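Local coordinates for Nitrate/nitrite binding protein NrtA (Synechocystis sp., PDB 2G29) that binds nitrate as the substrate-binding protein of the NrtABCD ABC transporter, which takes up nitrate and probably also nitrite, at residues A[145-150]-A[178-183]; A[156-161]-A[184-189]; A[169-174]-A[205-210]; A[192-197]-A[212-217]. All blocks are in the same frame, centred on the assembly; numbering follows the deposited sequence.

All four contacts belong to the half of this two-domain clamp built on the sheet of strands 187-190, 157-160, 207-211, 126-130 and 225-229. Contact 2 pairs its edge strand 187-190 with 157-160; contact 3, centred about 8 Å away, packs helix 166-177 on neighbouring strand 207-211. Contact 1 sits at the far end, its centre about 23 Å from that of contact 4, which joins helices 196-201 and 214-221 beside the nitrate site. Along the chain contacts 1, 2 and 3 interleave, and contact 3 also crosses contact 4, whereas contacts 1 and 2 both close before contact 4 opens. The series thus runs from the domain's periphery to its ligand cleft.

Contact 1. Residues A[145-150]-A[178-183]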
# COMPACT_ATOMS: atom_id res chain seq x y z
N PRO A 145 7.65 -25.10 -0.34
CA PRO A 145 7.19 -26.14 0.60
C PRO A 145 5.68 -26.13 0.83
O PRO A 145 5.08 -27.14 1.25
CB PRO A 145 7.96 -25.82 1.89
CG PRO A 145 8.34 -24.36 1.74
CD PRO A 145 8.69 -24.27 0.27
N LEU A 146 5.03 -25.01 0.54
CA LEU A 146 3.58 -24.94 0.72
C LEU A 146 2.82 -25.74 -0.31
O LEU A 146 1.65 -26.05 -0.11
CB LEU A 146 3.12 -23.48 0.66
CG LEU A 146 3.64 -22.61 1.79
CD1 LEU A 146 3.15 -21.16 1.51
CD2 LEU A 146 3.12 -23.07 3.16
N LYS A 147 3.45 -26.08 -1.42
CA LYS A 147 2.75 -26.81 -2.47
C LYS A 147 2.14 -28.14 -1.97
O LYS A 147 0.93 -28.39 -2.10
CB LYS A 147 3.72 -27.06 -3.63
CG LYS A 147 3.11 -27.80 -4.79
CD LYS A 147 3.45 -27.10 -6.11
CE LYS A 147 2.79 -27.79 -7.27
NZ LYS A 147 1.81 -26.89 -7.93
N GLU A 148 2.98 -28.99 -1.39
CA GLU A 148 2.52 -30.26 -0.85
C GLU A 148 1.60 -30.06 0.36
O GLU A 148 0.67 -30.85 0.59
CB GLU A 148 3.69 -31.14 -0.43
CG GLU A 148 4.55 -31.68 -1.56
CD GLU A 148 5.43 -32.84 -1.11
OE1 GLU A 148 5.97 -32.78 0.02
OE2 GLU A 148 5.58 -33.83 -1.87
N ALA A 149 1.84 -29.02 1.15
CA ALA A 149 1.00 -28.78 2.32
C ALA A 149 -0.41 -28.32 1.95
O ALA A 149 -1.40 -28.75 2.56
CB ALA A 149 1.67 -27.75 3.26
N PHE A 150 -0.50 -27.43 0.96
CA PHE A 150 -1.80 -26.94 0.51
C PHE A 150 -2.63 -28.09 -0.08
O PHE A 150 -3.86 -28.08 -0.02
CB PHE A 150 -1.63 -25.84 -0.54
CG PHE A 150 -1.41 -24.45 0.04
CD1 PHE A 150 -1.43 -23.35 -0.81
CD2 PHE A 150 -1.17 -24.25 1.39
CE1 PHE A 150 -1.23 -22.06 -0.33
CE2 PHE A 150 -0.96 -22.95 1.89
CZ PHE A 150 -0.99 -21.87 1.03
N GLY A 178 7.07 -19.71 -5.97
CA GLY A 178 7.16 -21.03 -5.36
C GLY A 178 6.47 -22.16 -6.14
O GLY A 178 6.28 -23.27 -5.62
N GLY A 179 6.07 -21.87 -7.38
CA GLY A 179 5.41 -22.87 -8.21
C GLY A 179 3.93 -23.11 -8.02
O GLY A 179 3.42 -24.12 -8.49
N MET A 180 3.22 -22.22 -7.32
CA MET A 180 1.78 -22.43 -7.09
C MET A 180 0.96 -21.45 -7.91
O MET A 180 1.28 -20.27 -8.01
CB MET A 180 1.47 -22.30 -5.60
CG MET A 180 1.98 -23.50 -4.82
SD MET A 180 2.11 -23.13 -3.06
CE MET A 180 3.68 -22.38 -3.08
N GLU A 181 -0.10 -21.97 -8.51
CA GLU A 181 -0.92 -21.17 -9.39
C GLU A 181 -2.30 -20.86 -8.89
O GLU A 181 -3.03 -21.74 -8.45
CB GLU A 181 -1.03 -21.88 -10.74
CG GLU A 181 -2.03 -21.23 -11.69
CD GLU A 181 -1.93 -21.80 -13.09
OE1 GLU A 181 -1.14 -22.74 -13.29
OE2 GLU A 181 -2.65 -21.29 -13.98
N PRO A 182 -2.69 -19.56 -8.92
CA PRO A 182 -4.04 -19.20 -8.47
C PRO A 182 -5.06 -19.91 -9.34
O PRO A 182 -4.89 -20.00 -10.55
CB PRO A 182 -4.08 -17.68 -8.64
CG PRO A 182 -3.06 -17.44 -9.71
CD PRO A 182 -1.94 -18.37 -9.36
N GLY A 183 -6.10 -20.44 -8.71
CA GLY A 183 -7.14 -21.13 -9.45
C GLY A 183 -6.90 -22.62 -9.55
O GLY A 183 -7.80 -23.38 -9.94
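With CG anti to its carbonyl carbon (chi1 -73°) and its only bend at chi3 (-84°), Met180 sends its thioether against helix 146-151, while Lys147, CG anti to the backbone N, slides past it in the opposite direction. The sulfur lies beside the helix backbone, with Met180 SD 3.6 Å from Lys147 N. Met180 SD also lies 3.9 Å from Leu146 CB. Toward Phe150 the approach is oblique, a Met-aromatic contact with Met180 SD 4.9 Å from the ring centroid; Leu146 CB covers one face of the same ring. Lys147 uses both halves of its chain: its CD passes Met180 CG at 4.1 Å, and its NZ donates to Gly179 O at 3.3 Å from above the carbonyl plane. That ammonium has a second partner in Asp185, a salt bridge. An alanine in place of Met180 would lack CG, SD and CE and would probably lose most of the packing between this loop and the helix. Gly179, at positive phi where a side chain would strike the preceding carbonyl O, is the C-prime residue of the Schellman motif that ends helix 166-177, with Met180 N bonded to Leu175 O.

Contact 2. Residues A[156-161]-A[184-189]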
# COMPACT_ATOMS: atom_id res chain seq x y z
N PRO A 156 -7.90 -24.62 -0.54
CA PRO A 156 -7.18 -23.70 0.33
C PRO A 156 -7.32 -22.27 -0.16
O PRO A 156 -7.20 -21.98 -1.36
CB PRO A 156 -5.72 -24.19 0.27
CG PRO A 156 -5.62 -24.94 -1.03
CD PRO A 156 -6.99 -25.57 -1.21
N LYS A 157 -7.55 -21.37 0.78
CA LYS A 157 -7.70 -19.96 0.43
C LYS A 157 -6.52 -19.16 0.96
O LYS A 157 -5.93 -19.49 1.99
CB LYS A 157 -8.97 -19.38 1.07
CG LYS A 157 -10.29 -20.11 0.78
CD LYS A 157 -10.58 -20.17 -0.70
CE LYS A 157 -11.97 -20.72 -1.00
NZ LYS A 157 -12.25 -20.76 -2.48
N VAL A 158 -6.17 -18.11 0.24
CA VAL A 158 -5.15 -17.20 0.76
C VAL A 158 -5.84 -15.83 0.72
O VAL A 158 -6.54 -15.48 -0.26
CB VAL A 158 -3.86 -17.19 -0.06
CG1 VAL A 158 -3.28 -18.61 -0.13
CG2 VAL A 158 -4.10 -16.65 -1.41
N ALA A 159 -5.69 -15.05 1.78
CA ALA A 159 -6.39 -13.76 1.82
C ALA A 159 -5.53 -12.57 1.45
O ALA A 159 -4.35 -12.49 1.82
CB ALA A 159 -6.98 -13.51 3.21
N MET A 160 -6.14 -11.66 0.70
CA MET A 160 -5.51 -10.41 0.30
C MET A 160 -6.55 -9.33 0.54
O MET A 160 -7.66 -9.59 1.02
CB MET A 160 -4.95 -10.47 -1.11
CG MET A 160 -5.84 -11.08 -2.18
SD MET A 160 -7.22 -9.97 -2.60
CE MET A 160 -8.07 -10.97 -3.90
N THR A 161 -6.19 -8.09 0.22
CA THR A 161 -7.01 -6.96 0.65
C THR A 161 -7.97 -6.31 -0.35
O THR A 161 -8.81 -5.52 0.06
CB THR A 161 -6.05 -5.89 1.17
OG1 THR A 161 -5.21 -5.51 0.10
CG2 THR A 161 -5.20 -6.43 2.30
N LYS A 184 -5.69 -23.05 -9.24
CA LYS A 184 -5.33 -24.47 -9.29
C LYS A 184 -4.84 -25.01 -7.95
O LYS A 184 -5.34 -26.02 -7.47
CB LYS A 184 -4.27 -24.71 -10.37
CG LYS A 184 -4.87 -24.79 -11.77
CD LYS A 184 -3.88 -24.35 -12.84
CE LYS A 184 -4.53 -24.36 -14.23
NZ LYS A 184 -3.72 -23.62 -15.25
N ASP A 185 -3.86 -24.34 -7.35
CA ASP A 185 -3.33 -24.78 -6.07
C ASP A 185 -3.93 -24.04 -4.87
O ASP A 185 -3.82 -24.51 -3.73
CB ASP A 185 -1.82 -24.61 -6.09
CG ASP A 185 -1.17 -25.36 -7.25
OD1 ASP A 185 -1.29 -26.60 -7.29
OD2 ASP A 185 -0.59 -24.71 -8.13
N PHE A 186 -4.54 -22.89 -5.13
CA PHE A 186 -5.19 -22.10 -4.08
C PHE A 186 -6.09 -21.09 -4.75
O PHE A 186 -6.00 -20.88 -5.96
CB PHE A 186 -4.15 -21.37 -3.23
CG PHE A 186 -3.38 -20.35 -3.99
CD1 PHE A 186 -3.81 -19.02 -4.04
CD2 PHE A 186 -2.25 -20.72 -4.71
CE1 PHE A 186 -3.13 -18.09 -4.80
CE2 PHE A 186 -1.55 -19.80 -5.48
CZ PHE A 186 -2.01 -18.46 -5.52
N SER A 187 -6.97 -20.48 -3.95
CA SER A 187 -7.86 -19.43 -4.45
C SER A 187 -7.63 -18.21 -3.56
O SER A 187 -7.34 -18.37 -2.37
CB SER A 187 -9.34 -19.83 -4.31
OG SER A 187 -9.63 -21.02 -5.01
N THR A 188 -7.72 -17.02 -4.14
CA THR A 188 -7.58 -15.81 -3.35
C THR A 188 -8.95 -15.37 -2.87
O THR A 188 -9.97 -15.60 -3.53
CB THR A 188 -6.92 -14.63 -4.15
OG1 THR A 188 -7.61 -14.44 -5.38
CG2 THR A 188 -5.44 -14.89 -4.39
N ILE A 189 -8.99 -14.80 -1.66
CA ILE A 189 -10.23 -14.25 -1.11
C ILE A 189 -9.89 -12.87 -0.59
O ILE A 189 -8.73 -12.59 -0.28
CB ILE A 189 -10.84 -15.09 0.05
CG1 ILE A 189 -9.88 -15.23 1.24
CG2 ILE A 189 -11.23 -16.48 -0.48
CD1 ILE A 189 -10.58 -15.83 2.50
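Strands 157-160 and 187-190 are the two parallel strands of a beta-alpha-beta unit, joined by helix 166-177. Their ladder is regular: Ser187 N donates to Pro156 O at 3.0 Å, Val158 N to Ser187 O at 2.9 Å, and then Ile189 N to Val158 O and Met160 N to Ile189 O, so each partner strand gives and takes in turn. The tight side is the face of Val158 and Thr188, turned toward helix 166-177. There Val158 CG2, held in the crowded position between its backbone N and carbonyl carbon, meets Phe186 CD1 at 3.6 Å and Thr188 CG2 at 3.7 Å; the Thr188 methyl lies in plane at the edge of the Phe186 ring. Branched and aromatic groups suit this well-packed layer, in which Val158 and Phe186 are buried, and the hydroxyl Thr188 OG1 is paired with Arg172. The other face loosens toward solvent. Small Ala159 is buried, its CB against Ile189 CG1, but next to it the partly exposed Lys157 crosses Ile189 at about a right angle, CD to CG2 3.8 Å. Its aliphatic chain screens the edge strand while the charge travels outward over Ser187, bringing Lys157 NZ to 3.6 Å from Ser187 CB.

Contact 3. Residues A[169-174]-A[205-210]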
# COMPACT_ATOMS: atom_id res chain seq x y z
N MET A 169 -1.15 -8.64 -5.37
CA MET A 169 0.06 -8.81 -6.20
C MET A 169 1.22 -9.43 -5.40
O MET A 169 1.90 -10.33 -5.89
CB MET A 169 0.52 -7.48 -6.79
CG MET A 169 -0.47 -6.76 -7.69
SD MET A 169 -1.16 -7.73 -9.06
CE MET A 169 -2.70 -8.33 -8.30
N TRP A 170 1.41 -9.01 -4.16
CA TRP A 170 2.55 -9.55 -3.40
C TRP A 170 2.37 -11.03 -3.08
O TRP A 170 3.29 -11.83 -3.29
CB TRP A 170 2.76 -8.84 -2.07
CG TRP A 170 2.84 -7.35 -2.10
CD1 TRP A 170 2.31 -6.51 -1.16
CD2 TRP A 170 3.40 -6.51 -3.12
NE1 TRP A 170 2.50 -5.20 -1.54
CE2 TRP A 170 3.15 -5.18 -2.74
CE3 TRP A 170 4.08 -6.76 -4.33
CZ2 TRP A 170 3.56 -4.08 -3.52
CZ3 TRP A 170 4.48 -5.69 -5.11
CH2 TRP A 170 4.22 -4.35 -4.70
N ILE A 171 1.21 -11.41 -2.56
CA ILE A 171 1.03 -12.81 -2.22
C ILE A 171 1.01 -13.72 -3.46
O ILE A 171 1.55 -14.82 -3.41
CB ILE A 171 -0.20 -12.99 -1.26
CG1 ILE A 171 0.01 -14.26 -0.42
CG2 ILE A 171 -1.51 -13.05 -2.02
CD1 ILE A 171 -0.96 -14.36 0.75
N ARG A 172 0.41 -13.26 -4.56
CA ARG A 172 0.42 -14.05 -5.79
C ARG A 172 1.84 -14.17 -6.33
O ARG A 172 2.23 -15.22 -6.85
CB ARG A 172 -0.44 -13.41 -6.87
CG ARG A 172 -1.92 -13.54 -6.62
CD ARG A 172 -2.71 -12.79 -7.67
NE ARG A 172 -4.14 -13.04 -7.47
CZ ARG A 172 -4.92 -13.69 -8.33
NH1 ARG A 172 -4.44 -14.15 -9.49
NH2 ARG A 172 -6.18 -13.96 -7.99
N TYR A 173 2.65 -13.11 -6.21
CA TYR A 173 4.03 -13.17 -6.72
C TYR A 173 4.84 -14.20 -5.94
O TYR A 173 5.60 -15.00 -6.52
CB TYR A 173 4.67 -11.76 -6.62
CG TYR A 173 5.98 -11.64 -7.34
CD1 TYR A 173 6.04 -11.09 -8.62
CD2 TYR A 173 7.16 -12.18 -6.79
CE1 TYR A 173 7.23 -11.09 -9.35
CE2 TYR A 173 8.35 -12.20 -7.54
CZ TYR A 173 8.38 -11.66 -8.81
OH TYR A 173 9.50 -11.71 -9.64
N TRP A 174 4.69 -14.17 -4.63
CA TRP A 174 5.42 -15.07 -3.74
C TRP A 174 5.01 -16.52 -3.99
O TRP A 174 5.88 -17.41 -4.11
CB TRP A 174 5.13 -14.64 -2.29
CG TRP A 174 5.57 -15.57 -1.16
CD1 TRP A 174 6.84 -15.85 -0.74
CD2 TRP A 174 4.70 -16.22 -0.25
NE1 TRP A 174 6.81 -16.62 0.38
CE2 TRP A 174 5.50 -16.88 0.71
CE3 TRP A 174 3.31 -16.32 -0.15
CZ2 TRP A 174 4.95 -17.63 1.76
CZ3 TRP A 174 2.76 -17.05 0.88
CH2 TRP A 174 3.59 -17.71 1.83
N MET A 205 -8.49 -18.82 6.14
CA MET A 205 -7.49 -18.89 5.08
C MET A 205 -6.20 -19.49 5.64
O MET A 205 -5.96 -19.46 6.84
CB MET A 205 -7.18 -17.50 4.49
CG MET A 205 -6.53 -16.50 5.45
SD MET A 205 -7.63 -15.84 6.74
CE MET A 205 -6.76 -14.25 7.12
N GLU A 206 -5.35 -20.01 4.75
CA GLU A 206 -4.08 -20.63 5.11
C GLU A 206 -2.96 -19.64 5.25
O GLU A 206 -2.01 -19.83 6.03
CB GLU A 206 -3.62 -21.62 4.01
CG GLU A 206 -4.65 -22.68 3.64
CD GLU A 206 -5.18 -23.43 4.84
OE1 GLU A 206 -6.43 -23.46 5.01
OE2 GLU A 206 -4.37 -23.95 5.63
N SER A 207 -3.06 -18.56 4.48
CA SER A 207 -2.02 -17.53 4.42
C SER A 207 -2.70 -16.20 4.09
O SER A 207 -3.80 -16.20 3.55
CB SER A 207 -1.01 -17.89 3.29
OG SER A 207 0.06 -16.96 3.20
N PHE A 208 -2.02 -15.09 4.38
CA PHE A 208 -2.59 -13.79 4.09
C PHE A 208 -1.53 -12.71 3.98
O PHE A 208 -0.44 -12.83 4.56
CB PHE A 208 -3.68 -13.39 5.11
CG PHE A 208 -3.19 -13.23 6.55
CD1 PHE A 208 -3.00 -11.94 7.07
CD2 PHE A 208 -3.04 -14.33 7.42
CE1 PHE A 208 -2.68 -11.77 8.45
CE2 PHE A 208 -2.73 -14.15 8.76
CZ PHE A 208 -2.55 -12.85 9.28
N CYS A 209 -1.86 -11.65 3.27
CA CYS A 209 -0.95 -10.53 3.08
C CYS A 209 -1.70 -9.26 3.45
O CYS A 209 -2.81 -9.03 2.93
CB CYS A 209 -0.47 -10.49 1.63
SG CYS A 209 0.75 -9.21 1.32
N VAL A 210 -1.08 -8.44 4.32
CA VAL A 210 -1.74 -7.23 4.84
C VAL A 210 -0.64 -6.30 5.38
O VAL A 210 0.45 -6.75 5.69
CB VAL A 210 -2.72 -7.63 5.98
CG1 VAL A 210 -1.93 -8.24 7.17
CG2 VAL A 210 -3.55 -6.45 6.48
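Ile171 points from helix 166-177 toward strand 207-211, between two tryptophans that flank it on the same side of the helix. The axes of 169-174 and 207-210 approach to 8.3 Å, at 137° between their directions. Ile171 meets the strand broadly: CB faces Cys209 CB at 3.8 Å, and CD1, at the end of an extended branch, reaches Phe208 C at 3.7 Å. Cys209, with SG anti to its backbone N, turns its sulfur to the rim of the Trp170 indole. Cys209 SG lies in plane at the edge, 5.1 Å from the centroid of the five-membered ring of Trp170 and 88° off its normal. The side chains of Cys209 and Trp170 lie about 4 Å from those of the nitrate-binding His167 and Gln126, respectively. At the other end Trp174 brings CZ3 to within 3.6 Å of Ser207 OG, an oblique approach. Small Ser207 and Cys209 suit a strand that must accept bulky helix residues, while Phe208, between them, points away to the opposite face of the sheet, onto Met196. The interface is therefore held by apolar and sulfur-aromatic packing, and its buried polar groups are satisfied elsewhere: Ser207 OG by Gln129 O, Trp174 NE1 by Gly140 O, and Trp170 NE1 by Glu239.

Contact 4. Residues A[192-197]-A[212-217]; sequences PPAQMV and EPWPLQ
The peptide bond before Pro213 is cis, and this proline takes the N-cap position of helix 214-221, which begins opposite the turn leading into helix 196-201, with Val197 CA 6.8 Å from Trp214 CA. Trp214, CG anti to its carbonyl carbon (chi1 -47°), sets its indole as a flat wall between the two segments. One face receives backbone: Pro193 O stands 3.7 Å above the Trp214 plane, toward the rim, and Ala194 CA makes a CH-pi contact 4.1 Å from the centroid of the six-membered ring. Alanine suits this place, since the small Ala194 CB can lie beside Trp214 CZ2 at 3.9 Å while the backbone comes close. The opposite face is covered by Pro213 CG, over the ring centre, so the indole is sandwiched. Val197 CG2 makes a van der Waals contact with the amide oxygen Gln217 OE1, 3.6 Å away. The amide of Gln217 reaches there on an extended chain, with NE2 bonded to Asp295 and OE1 in plane at the indole edge. An alanine here in place of Trp214 would lack the indole and its NE1 bond to Ala41 O, and would probably loosen the packing between the turn and the helix. Ala41 follows strand 36-39 of the other five-stranded sheet, so the indole probably helps link the two domains. The Pro193 side chain lies about 3 Å by nearest atoms from a bound nitrate and close to the nitrate-binding Trp73. Chemically, the indole offers flat apolar surface to backbone atoms on one face and to Pro213 on the other, while its single N-H is spent on Ala41 O.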
# COMPACT_ATOMS: atom_id res chain seq x y z
N PRO A 192 -11.06 -7.52 4.69
CA PRO A 192 -10.63 -6.14 5.04
C PRO A 192 -9.39 -6.21 5.94
O PRO A 192 -9.29 -7.07 6.82
CB PRO A 192 -11.84 -5.58 5.80
CG PRO A 192 -13.02 -6.35 5.20
CD PRO A 192 -12.47 -7.76 5.04
N PRO A 193 -8.44 -5.29 5.76
CA PRO A 193 -7.22 -5.31 6.58
C PRO A 193 -7.40 -5.47 8.07
O PRO A 193 -6.73 -6.31 8.68
CB PRO A 193 -6.52 -4.00 6.22
CG PRO A 193 -6.88 -3.87 4.72
CD PRO A 193 -8.38 -4.24 4.73
N ALA A 194 -8.31 -4.69 8.66
CA ALA A 194 -8.52 -4.75 10.09
C ALA A 194 -9.21 -6.02 10.56
O ALA A 194 -9.40 -6.22 11.76
CB ALA A 194 -9.30 -3.53 10.54
N GLN A 195 -9.60 -6.88 9.62
CA GLN A 195 -10.27 -8.13 9.95
C GLN A 195 -9.41 -9.36 9.64
O GLN A 195 -9.86 -10.49 9.86
CB GLN A 195 -11.60 -8.24 9.19
CG GLN A 195 -12.62 -7.17 9.62
CD GLN A 195 -13.86 -7.14 8.74
OE1 GLN A 195 -14.35 -8.19 8.29
NE2 GLN A 195 -14.39 -5.94 8.49
N MET A 196 -8.17 -9.15 9.16
CA MET A 196 -7.31 -10.28 8.83
C MET A 196 -7.00 -11.16 10.04
O MET A 196 -7.08 -12.40 9.94
CB MET A 196 -6.00 -9.77 8.20
CG MET A 196 -6.13 -9.25 6.79
SD MET A 196 -6.22 -10.65 5.65
CE MET A 196 -6.24 -9.77 4.08
N VAL A 197 -6.62 -10.56 11.16
CA VAL A 197 -6.30 -11.33 12.35
C VAL A 197 -7.51 -12.15 12.83
O VAL A 197 -7.38 -13.35 13.12
CB VAL A 197 -5.74 -10.37 13.46
CG1 VAL A 197 -5.56 -11.12 14.80
CG2 VAL A 197 -4.39 -9.83 13.03
N GLU A 212 1.27 -3.42 8.00
CA GLU A 212 1.39 -3.22 9.45
C GLU A 212 0.16 -2.41 9.90
O GLU A 212 -0.36 -1.56 9.16
CB GLU A 212 2.66 -2.45 9.77
CG GLU A 212 3.99 -3.14 9.41
CD GLU A 212 4.28 -4.46 10.14
OE1 GLU A 212 3.52 -4.86 11.07
OE2 GLU A 212 5.31 -5.08 9.80
N PRO A 213 -0.23 -2.54 11.16
CA PRO A 213 0.36 -3.36 12.24
C PRO A 213 -0.10 -4.81 12.31
O PRO A 213 0.30 -5.54 13.22
CB PRO A 213 -0.09 -2.59 13.48
CG PRO A 213 -1.56 -2.26 13.12
CD PRO A 213 -1.41 -1.78 11.65
N TRP A 214 -0.87 -5.27 11.33
CA TRP A 214 -1.45 -6.60 11.48
C TRP A 214 -0.51 -7.80 11.46
O TRP A 214 -0.79 -8.78 12.15
CB TRP A 214 -2.67 -6.70 10.52
CG TRP A 214 -3.57 -5.48 10.63
CD1 TRP A 214 -3.67 -4.46 9.70
CD2 TRP A 214 -4.40 -5.08 11.75
NE1 TRP A 214 -4.50 -3.48 10.17
CE2 TRP A 214 -4.96 -3.83 11.41
CE3 TRP A 214 -4.71 -5.66 12.99
CZ2 TRP A 214 -5.83 -3.14 12.28
CZ3 TRP A 214 -5.57 -4.97 13.86
CH2 TRP A 214 -6.12 -3.73 13.49
N PRO A 215 0.63 -7.73 10.73
CA PRO A 215 1.55 -8.88 10.75
C PRO A 215 2.11 -9.02 12.18
O PRO A 215 2.19 -10.11 12.70
CB PRO A 215 2.64 -8.46 9.76
CG PRO A 215 1.84 -7.64 8.72
CD PRO A 215 0.98 -6.79 9.64
N LEU A 216 2.52 -7.92 12.80
CA LEU A 216 3.07 -8.04 14.14
C LEU A 216 1.98 -8.46 15.13
O LEU A 216 2.25 -9.24 16.05
CB LEU A 216 3.73 -6.73 14.59
CG LEU A 216 4.30 -6.75 16.04
CD1 LEU A 216 5.24 -7.93 16.28
CD2 LEU A 216 5.08 -5.47 16.28
N GLN A 217 0.74 -7.97 14.95
CA GLN A 217 -0.29 -8.35 15.88
C GLN A 217 -0.53 -9.86 15.77
O GLN A 217 -0.80 -10.53 16.76
CB GLN A 217 -1.58 -7.59 15.59
CG GLN A 217 -2.70 -8.06 16.53
CD GLN A 217 -3.95 -7.23 16.44
OE1 GLN A 217 -4.91 -7.60 15.77
NE2 GLN A 217 -3.93 -6.07 17.10